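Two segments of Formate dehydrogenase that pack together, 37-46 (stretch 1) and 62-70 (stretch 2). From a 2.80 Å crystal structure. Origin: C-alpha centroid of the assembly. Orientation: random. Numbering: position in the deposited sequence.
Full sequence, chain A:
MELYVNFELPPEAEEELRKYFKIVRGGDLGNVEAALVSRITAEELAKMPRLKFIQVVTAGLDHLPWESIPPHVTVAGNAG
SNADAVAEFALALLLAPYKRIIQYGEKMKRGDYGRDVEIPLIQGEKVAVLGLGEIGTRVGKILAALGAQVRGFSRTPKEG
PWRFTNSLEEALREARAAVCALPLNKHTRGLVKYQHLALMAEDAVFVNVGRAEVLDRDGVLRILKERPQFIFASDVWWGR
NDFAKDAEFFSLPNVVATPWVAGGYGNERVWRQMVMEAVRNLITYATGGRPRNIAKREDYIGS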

# COMPACT_ATOMS: atom_id res chain seq x y z
N VAL A 37 29.21 -1.21 -15.85
CA VAL A 37 28.27 -1.05 -16.94
C VAL A 37 26.84 -1.38 -16.49
O VAL A 37 26.60 -1.80 -15.34
N SER A 38 25.91 -1.20 -17.43
CA SER A 38 24.51 -1.51 -17.19
C SER A 38 24.17 -2.63 -18.18
O SER A 38 23.41 -3.55 -17.90
N ARG A 39 24.75 -2.52 -19.36
CA ARG A 39 24.57 -3.51 -20.40
C ARG A 39 25.93 -3.60 -21.07
O ARG A 39 26.76 -2.68 -20.95
N ILE A 40 26.20 -4.70 -21.76
CA ILE A 40 27.48 -4.84 -22.42
C ILE A 40 27.30 -5.80 -23.57
O ILE A 40 26.65 -6.83 -23.43
N THR A 41 27.85 -5.45 -24.72
CA THR A 41 27.71 -6.30 -25.90
C THR A 41 28.93 -7.17 -26.10
O THR A 41 29.98 -6.95 -25.50
N ALA A 42 28.79 -8.18 -26.96
CA ALA A 42 29.91 -9.05 -27.24
C ALA A 42 30.97 -8.26 -27.99
O ALA A 42 32.15 -8.60 -27.93
N GLU A 43 30.55 -7.19 -28.67
CA GLU A 43 31.50 -6.37 -29.41
C GLU A 43 32.44 -5.71 -28.42
O GLU A 43 33.64 -5.63 -28.66
N GLU A 44 31.91 -5.25 -27.29
CA GLU A 44 32.76 -4.63 -26.28
C GLU A 44 33.61 -5.69 -25.58
O GLU A 44 34.79 -5.48 -25.32
N LEU A 45 33.00 -6.83 -25.27
CA LEU A 45 33.73 -7.89 -24.60
C LEU A 45 34.95 -8.37 -25.36
O LEU A 45 35.96 -8.76 -24.76
N ALA A 46 34.88 -8.35 -26.69
CA ALA A 46 36.01 -8.82 -27.48
C ALA A 46 37.21 -7.90 -27.39
O ALA A 46 38.35 -8.33 -27.54
N ASP A 62 20.52 -11.29 -15.95
CA ASP A 62 20.06 -12.11 -17.07
C ASP A 62 20.31 -11.44 -18.42
O ASP A 62 20.56 -12.12 -19.42
N HIS A 63 20.25 -10.11 -18.45
CA HIS A 63 20.47 -9.38 -19.70
C HIS A 63 21.90 -9.45 -20.24
O HIS A 63 22.15 -9.11 -21.40
N LEU A 64 22.85 -9.88 -19.42
CA LEU A 64 24.24 -9.97 -19.86
C LEU A 64 24.49 -11.11 -20.84
O LEU A 64 23.99 -12.22 -20.67
N PRO A 65 25.31 -10.85 -21.87
CA PRO A 65 25.65 -11.85 -22.89
C PRO A 65 25.93 -13.21 -22.28
O PRO A 65 25.40 -14.22 -22.73
N TRP A 66 26.77 -13.24 -21.26
CA TRP A 66 27.13 -14.48 -20.58
C TRP A 66 27.85 -15.46 -21.50
O TRP A 66 28.94 -15.93 -21.18
N GLU A 67 27.26 -15.76 -22.65
CA GLU A 67 27.90 -16.69 -23.56
C GLU A 67 29.09 -16.04 -24.23
O GLU A 67 29.83 -16.69 -24.97
N SER A 68 29.29 -14.75 -23.97
CA SER A 68 30.41 -14.04 -24.56
C SER A 68 31.37 -13.51 -23.51
O SER A 68 32.36 -12.86 -23.85
N ILE A 69 31.07 -13.78 -22.25
CA ILE A 69 31.92 -13.35 -21.14
C ILE A 69 32.84 -14.50 -20.76
O ILE A 69 32.38 -15.53 -20.28
N PRO A 70 34.15 -14.33 -20.98
CA PRO A 70 35.09 -15.40 -20.61
C PRO A 70 34.76 -15.92 -19.21
O PRO A 70 34.52 -15.13 -18.30

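Where a loop leading into a helix meets an irregular segment, packing often depends on a few side chains fitting a staggered surface, and this pair from formate dehydrogenase illustrates the principle. Leu45, with its CB toward the partner and an m,t rotamer, is the principal bump. Its CD1 enters a hollow lined by Pro65, Ser68 and Ile69, lying 3.2 Å from Ser68 O, 3.3 Å from Ile69 CG1 and 4.5 Å from Pro65 CB. Ile69, also m,t, meets it from a sideways CB.

Pro65 answers with a bump of its own: its ring reaches Ile40, where Pro65 CG is 3.0 Å from Ile40 O and Pro65 CD is 3.7 Å from Ile40 CG2. That same methyl meets the end of Leu64 (m,t), with Ile40 CG2 to Leu64 CD2 at 3.9 Å, so the CG2 methyl of Ile40 (t,t) touches both Leu64 and Pro65. Ala42 CB packs against Ser68 (chi1 m), its closest approach being 3.4 Å to Ser68 OG.

At the other end, His63 (chi1 p) points toward stretch 1. Its NE2 donates a weak hydrogen bond to Ser38 O (2.9 Å, 126°), while the guanidinium of Arg39 stacks flat over one ring face, planes 16° apart. Thr41 turns away and instead caps the helix, its OG1 accepting from Glu44 N at 3.3 Å.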

# COMPACT_ATOMS: atom_id res chain seq x y z
CB VAL A 37 28.57 -2.04 -18.12
CG1 VAL A 37 30.04 -2.00 -18.50
CG2 VAL A 37 28.14 -3.47 -17.73
CB SER A 38 23.66 -0.28 -17.47
OG SER A 38 22.67 -0.15 -16.48
CB ARG A 39 23.47 -3.08 -21.38
CG ARG A 39 22.09 -3.64 -21.06
CD ARG A 39 21.05 -2.55 -20.87
NE ARG A 39 20.37 -2.66 -19.57
CZ ARG A 39 19.31 -3.44 -19.32
NH1 ARG A 39 18.78 -4.19 -20.28
NH2 ARG A 39 18.79 -3.47 -18.10
CB ILE A 40 28.55 -5.35 -21.43
CG1 ILE A 40 29.94 -5.17 -22.04
CG2 ILE A 40 28.29 -6.79 -21.06
CD1 ILE A 40 31.09 -5.58 -21.10
CB THR A 41 27.53 -5.45 -27.18
OG1 THR A 41 28.71 -4.68 -27.41
CG2 THR A 41 26.34 -4.52 -27.03
CB ALA A 42 29.46 -10.22 -28.06
CB GLU A 43 30.78 -5.29 -30.24
CG GLU A 43 29.26 -5.42 -30.30
CD GLU A 43 28.81 -6.78 -30.78
OE1 GLU A 43 29.27 -7.22 -31.85
OE2 GLU A 43 27.99 -7.41 -30.08
CB GLU A 44 31.93 -3.89 -25.23
CG GLU A 44 31.39 -2.56 -25.66
CD GLU A 44 30.17 -2.16 -24.86
OE1 GLU A 44 29.17 -2.94 -24.88
OE2 GLU A 44 30.20 -1.08 -24.21
CB LEU A 45 32.80 -9.06 -24.30
CG LEU A 45 31.95 -8.87 -23.04
CD1 LEU A 45 31.15 -10.11 -22.73
CD2 LEU A 45 32.85 -8.55 -21.87
CB ALA A 46 35.60 -9.00 -28.91
CB ASP A 62 18.58 -12.40 -16.91
CG ASP A 62 17.75 -11.13 -16.77
OD1 ASP A 62 17.84 -10.48 -15.70
OD2 ASP A 62 17.02 -10.80 -17.72
CB HIS A 63 20.07 -7.92 -19.52
CG HIS A 63 20.83 -7.23 -18.44
ND1 HIS A 63 20.62 -7.49 -17.10
CD2 HIS A 63 21.84 -6.32 -18.50
CE1 HIS A 63 21.46 -6.76 -16.38
NE2 HIS A 63 22.21 -6.05 -17.21
CB LEU A 64 25.16 -10.18 -18.67
CG LEU A 64 25.26 -9.10 -17.60
CD1 LEU A 64 26.24 -9.61 -16.53
CD2 LEU A 64 25.77 -7.80 -18.20
CB PRO A 65 26.91 -11.30 -23.52
CG PRO A 65 26.73 -9.84 -23.41
CD PRO A 65 26.12 -9.63 -22.04
CB TRP A 66 25.90 -15.16 -19.97
CG TRP A 66 25.54 -14.57 -18.65
CD1 TRP A 66 24.35 -14.00 -18.30
CD2 TRP A 66 26.38 -14.46 -17.49
NE1 TRP A 66 24.40 -13.53 -17.01
CE2 TRP A 66 25.64 -13.81 -16.48
CE3 TRP A 66 27.70 -14.86 -17.21
CZ2 TRP A 66 26.16 -13.53 -15.21
CZ3 TRP A 66 28.23 -14.58 -15.95
CH2 TRP A 66 27.45 -13.92 -14.96
CB GLU A 67 26.90 -17.22 -24.61
CG GLU A 67 26.55 -16.28 -25.75
CD GLU A 67 25.56 -15.19 -25.37
OE1 GLU A 67 24.55 -15.51 -24.69
OE2 GLU A 67 25.77 -14.02 -25.75
CB SER A 68 29.91 -12.89 -25.45
OG SER A 68 29.55 -13.37 -26.73
CB ILE A 69 31.10 -13.03 -19.86
CG1 ILE A 69 30.16 -11.86 -20.11
CG2 ILE A 69 32.06 -12.73 -18.70
CD1 ILE A 69 29.14 -11.68 -19.00
CB PRO A 70 36.44 -14.70 -20.70
CG PRO A 70 36.22 -13.71 -21.84
CD PRO A 70 34.84 -13.16 -21.55